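Local coordinates for type IV pilus assembly protein PilF (Thermus thermophilus HB8, PDB 5OIU) that probably hydrolyses ATP as a hexameric motor that powers the assembly of type IVa pili, at residues A251-R254 and L255-G259; L335-D339 and E340-A344. One frame throughout, in Å; residues are numbered along the deposited sequence.

Interaction 1 of 2, residues A251-R254 and L255-G259; sequences AITR and LDEMG
Four successive i to i+4 bonds tie Ala251-Arg254 to Leu255-Met258 in the last turns of helix 248-257, from Leu255 N on Ala251 O (3.0 Å) to Met258 N on Arg254 O (3.2 Å), where the bonding is already less straight. The helix ends in a Schellman motif: Gly259 takes a positive phi of 103°, and two bonds run back into the final turn, including Gly259 N to Asp256 O.

On the outer side, Glu257 lies between Thr253 and Arg254. Its chain is extended beyond CG, which brings Glu257 OE1 to Thr253 CG2 (3.6 Å) and OE2 to the Arg254 chain. The ion pair is long, with Arg254 NE 3.7 Å from Glu257 OE2. The carboxylate and guanidinium planes are 62° apart, so the two groups do not pair flat against one another. Arg254 leaves the helix with CG opposite its own N (chi1 -175°) and bends at chi2, which carries the guanidinium along the helix toward Met258.

Leu255 is buried on the other face, its side chain meeting Leu146 of strand 143-148 and Ile265 of helix 262-268, while Ala251 reaches Leu146 and Val272. This face therefore seats the helix against the central sheet of the P-loop ATPase domain. Beside Arg254, Met258 SD sits 4.0 Å above one guanidinium face, offset toward its rim, and Met258 CE approaches Arg254 NH2 at 3.8 Å.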
loop_
_atom_site.group_PDB
_atom_site.type_symbol
_atom_site.label_atom_id
_atom_site.label_comp_id
_atom_site.label_asym_id
_atom_site.label_seq_id
_atom_site.Cartn_x
_atom_site.Cartn_y
_atom_site.Cartn_z
ATOM N N ALA C 251 -9.869 10.111 11.547
ATOM C CA ALA C 251 -9.876 11.358 10.789
ATOM C C ALA C 251 -8.536 11.601 10.093
ATOM O O ALA C 251 -8.501 12.093 8.961
ATOM C CB ALA C 251 -10.229 12.518 11.712
ATOM N N ILE C 252 -7.426 11.268 10.756
ATOM C CA ILE C 252 -6.109 11.407 10.141
ATOM C C ILE C 252 -6.032 10.560 8.880
ATOM O O ILE C 252 -5.610 11.026 7.817
ATOM C CB ILE C 252 -5.004 11.009 11.141
ATOM C CG1 ILE C 252 -5.006 11.924 12.357
ATOM C CG2 ILE C 252 -3.639 11.002 10.469
ATOM C CD1 ILE C 252 -4.220 11.383 13.492
ATOM N N THR C 253 -6.429 9.291 8.992
ATOM C CA THR C 253 -6.422 8.402 7.840
ATOM C C THR C 253 -7.305 8.938 6.729
ATOM O O THR C 253 -6.943 8.869 5.551
ATOM C CB THR C 253 -6.876 7.011 8.263
ATOM O OG1 THR C 253 -5.954 6.507 9.231
ATOM C CG2 THR C 253 -6.911 6.077 7.065
ATOM N N ARG C 254 -8.452 9.508 7.086
ATOM C CA ARG C 254 -9.387 9.974 6.070
ATOM C C ARG C 254 -8.846 11.193 5.308
ATOM O O ARG C 254 -9.117 11.355 4.109
ATOM C CB ARG C 254 -10.725 10.276 6.724
ATOM C CG ARG C 254 -11.762 10.654 5.736
ATOM C CD ARG C 254 -12.055 9.487 4.808
ATOM N NE ARG C 254 -12.729 9.899 3.581
ATOM C CZ ARG C 254 -13.896 10.553 3.539
ATOM N NH1 ARG C 254 -14.552 10.898 4.661
ATOM N NH2 ARG C 254 -14.414 10.872 2.354
ATOM N N LEU C 255 -8.102 12.079 5.984
ATOM C CA LEU C 255 -7.448 13.182 5.272
ATOM C C LEU C 255 -6.402 12.650 4.305
ATOM O O LEU C 255 -6.276 13.139 3.172
ATOM C CB LEU C 255 -6.791 14.163 6.255
ATOM C CG LEU C 255 -7.662 15.180 6.997
ATOM C CD1 LEU C 255 -6.871 15.897 8.075
ATOM C CD2 LEU C 255 -8.238 16.169 6.011
ATOM N N ASP C 256 -5.638 11.645 4.748
ATOM C CA ASP C 256 -4.647 11.006 3.892
ATOM C C ASP C 256 -5.286 10.467 2.618
ATOM O O ASP C 256 -4.734 10.643 1.524
ATOM C CB ASP C 256 -3.951 9.895 4.684
ATOM C CG ASP C 256 -2.749 9.292 3.963
ATOM O OD1 ASP C 256 -2.428 9.686 2.821
ATOM O OD2 ASP C 256 -2.107 8.418 4.580
ATOM N N GLU C 257 -6.463 9.835 2.729
ATOM C CA GLU C 257 -7.099 9.276 1.541
ATOM C C GLU C 257 -7.640 10.348 0.614
ATOM O O GLU C 257 -7.733 10.126 -0.598
ATOM C CB GLU C 257 -8.234 8.329 1.912
ATOM C CG GLU C 257 -7.958 7.458 3.089
ATOM C CD GLU C 257 -9.192 6.694 3.525
ATOM O OE1 GLU C 257 -9.034 5.670 4.228
ATOM O OE2 GLU C 257 -10.315 7.112 3.151
ATOM N N MET C 258 -7.972 11.498 1.141
ATOM C CA MET C 258 -8.482 12.520 0.292
ATOM C C MET C 258 -7.396 13.247 -0.479
ATOM O O MET C 258 -7.684 14.077 -1.298
ATOM C CB MET C 258 -9.379 13.461 1.056
ATOM C CG MET C 258 -10.590 12.784 1.634
ATOM S SD MET C 258 -11.461 13.744 2.855
ATOM C CE MET C 258 -12.831 14.294 1.906
ATOM N N GLY C 259 -6.150 12.905 -0.222
ATOM C CA GLY C 259 -5.031 13.468 -0.935
ATOM C C GLY C 259 -4.259 14.519 -0.188
ATOM O O GLY C 259 -3.469 15.240 -0.804
#

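Interaction 2 of 2, residues L335-D339 and E340-A344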
loop_
_atom_site.group_PDB
_atom_site.type_symbol
_atom_site.label_atom_id
_atom_site.label_comp_id
_atom_site.label_asym_id
_atom_site.label_seq_id
_atom_site.Cartn_x
_atom_site.Cartn_y
_atom_site.Cartn_z
ATOM N N LEU C 335 -8.453 13.587 20.615
ATOM C CA LEU C 335 -7.094 13.288 20.198
ATOM C C LEU C 335 -6.354 14.608 20.031
ATOM O O LEU C 335 -6.588 15.336 19.057
ATOM C CB LEU C 335 -7.100 12.487 18.899
ATOM C CG LEU C 335 -5.801 11.821 18.443
ATOM C CD1 LEU C 335 -6.102 10.742 17.433
ATOM C CD2 LEU C 335 -4.836 12.820 17.839
ATOM N N VAL C 336 -5.465 14.912 20.986
ATOM C CA VAL C 336 -4.612 16.099 20.943
ATOM C C VAL C 336 -3.260 15.693 20.372
ATOM O O VAL C 336 -2.598 14.782 20.892
ATOM C CB VAL C 336 -4.460 16.741 22.334
ATOM C CG1 VAL C 336 -3.618 18.002 22.254
ATOM C CG2 VAL C 336 -5.810 17.060 22.924
ATOM N N VAL C 337 -2.849 16.375 19.310
ATOM C CA VAL C 337 -1.679 15.983 18.532
ATOM C C VAL C 337 -0.410 16.505 19.203
ATOM O O VAL C 337 -0.291 17.704 19.483
ATOM C CB VAL C 337 -1.803 16.513 17.094
ATOM C CG1 VAL C 337 -0.529 16.241 16.299
ATOM C CG2 VAL C 337 -3.017 15.897 16.422
ATOM N N ASP C 338 0.552 15.612 19.448
ATOM C CA ASP C 338 1.869 15.987 19.959
ATOM C C ASP C 338 2.947 15.504 18.996
ATOM O O ASP C 338 2.660 15.086 17.871
ATOM C CB ASP C 338 2.116 15.441 21.362
ATOM C CG ASP C 338 1.833 13.955 21.459
ATOM O OD1 ASP C 338 2.369 13.178 20.624
ATOM O OD2 ASP C 338 1.064 13.576 22.373
ATOM N N ASP C 339 4.204 15.586 19.440
ATOM C CA ASP C 339 5.318 15.209 18.577
ATOM C C ASP C 339 5.208 13.752 18.164
ATOM O O ASP C 339 5.472 13.397 17.005
ATOM C CB ASP C 339 6.650 15.449 19.282
ATOM C CG ASP C 339 6.641 16.686 20.137
ATOM O OD1 ASP C 339 6.746 17.791 19.556
ATOM O OD2 ASP C 339 6.512 16.548 21.377
ATOM N N GLU C 340 4.796 12.893 19.098
ATOM C CA GLU C 340 4.770 11.463 18.819
ATOM C C GLU C 340 3.742 11.138 17.745
ATOM O O GLU C 340 4.037 10.402 16.793
ATOM C CB GLU C 340 4.492 10.688 20.100
ATOM C CG GLU C 340 5.213 9.372 20.126
ATOM C CD GLU C 340 4.862 8.566 21.348
ATOM O OE1 GLU C 340 4.443 9.187 22.355
ATOM O OE2 GLU C 340 4.997 7.321 21.293
ATOM N N ILE C 341 2.528 11.692 17.878
ATOM C CA ILE C 341 1.499 11.497 16.861
ATOM C C ILE C 341 1.950 12.078 15.526
ATOM O O ILE C 341 1.835 11.431 14.476
ATOM C CB ILE C 341 0.170 12.114 17.322
ATOM C CG1 ILE C 341 -0.422 11.280 18.449
ATOM C CG2 ILE C 341 -0.792 12.210 16.160
ATOM C CD1 ILE C 341 -1.173 12.106 19.463
ATOM N N ARG C 342 2.467 13.314 15.550
ATOM C CA ARG C 342 3.033 13.916 14.344
ATOM C C ARG C 342 4.026 12.965 13.707
ATOM O O ARG C 342 3.954 12.675 12.509
ATOM C CB ARG C 342 3.700 15.258 14.679
ATOM C CG ARG C 342 2.765 16.451 14.568
ATOM C CD ARG C 342 3.449 17.763 14.831
ATOM N NE ARG C 342 2.731 18.548 15.834
ATOM C CZ ARG C 342 3.096 18.637 17.113
ATOM N NH1 ARG C 342 4.174 17.999 17.541
ATOM N NH2 ARG C 342 2.390 19.370 17.964
ATOM N N HIS C 343 4.930 12.430 14.527
ATOM C CA HIS C 343 5.887 11.432 14.066
ATOM C C HIS C 343 5.175 10.204 13.480
ATOM O O HIS C 343 5.597 9.664 12.447
ATOM C CB HIS C 343 6.811 11.089 15.247
ATOM C CG HIS C 343 7.858 10.066 14.947
ATOM N ND1 HIS C 343 8.292 9.785 13.667
ATOM C CD2 HIS C 343 8.564 9.255 15.771
ATOM C CE1 HIS C 343 9.215 8.841 13.716
ATOM N NE2 HIS C 343 9.401 8.506 14.982
ATOM N N ALA C 344 4.062 9.775 14.090
ATOM C CA ALA C 344 3.375 8.590 13.573
ATOM C C ALA C 344 2.687 8.872 12.242
ATOM O O ALA C 344 2.628 7.991 11.377
ATOM C CB ALA C 344 2.366 8.061 14.590
#
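Asp338 OD1 receives two backbone amides of the first helical turn, Ile341 N at 3.1 Å in a nearly straight bond (N-H...O angle 164°) and Glu340 N at 2.9 Å in a weak, bent one. This is an N-cap, placed where strand 328-336 gives way to helix 339-347. The carboxylate gets there because chi1 of 51° sets CG between the backbone N and the carbonyl carbon, folding the side chain back over the amides. Regular helical bonding begins at the same residue, with Arg342 N on Asp338 O and His343 N on Asp339 O.

Arg342 folds back across the turn. Its guanidinium lies over the Asp338 carbonyl, whose O stands 3.2 Å above the plane and toward the rim. Arg342 NH1 makes a weak, salt-bridging hydrogen bond to Asp339 OD1 (3.3 Å), with the carboxylate and guanidinium planes 60° apart. The aliphatic part of the same arginine packs on the preceding loop, Arg342 CG lying 3.7 Å from Val337 CG1.

Beneath the cap, Ile341 reaches the connecting loop through CG2, 4.0 Å from Val337 CG1, and the strand through CD1, 4.1 Å from Leu335 CD2. Farther out, Glu340 OE2 forms a salt bridge with Arg360 at the end of helix 351-360. Leu335 continues the apolar layer to Ile354 and Ala358 of that helix and to Ala248 and Ala249 of helix 248-257, while its backbone bonds Val272 in the adjacent antiparallel strand 269-281; Val336 packs against helix 128-138.

Interactions 1 and 2 treat opposite helix ends: 251-259 closes helix 248-257 at its C-terminus with a glycine, whereas 335-344 opens helix 339-347 with an aspartate cap. Their centres lie about 15 Å apart, and the two do not touch. Helix 351-360 connects them, since Ile354 meets both Ile252 and Leu335, and Val272 of strand 269-281 is also shared. Each contact has a buried apolar side and a more exposed charged one. In interaction 1 the buried residues pack against the central sheet and the outer ion pair is long; in interaction 2, beside strand 328-336 at the edge of that sheet within this chain, a side chain binds backbone amides directly.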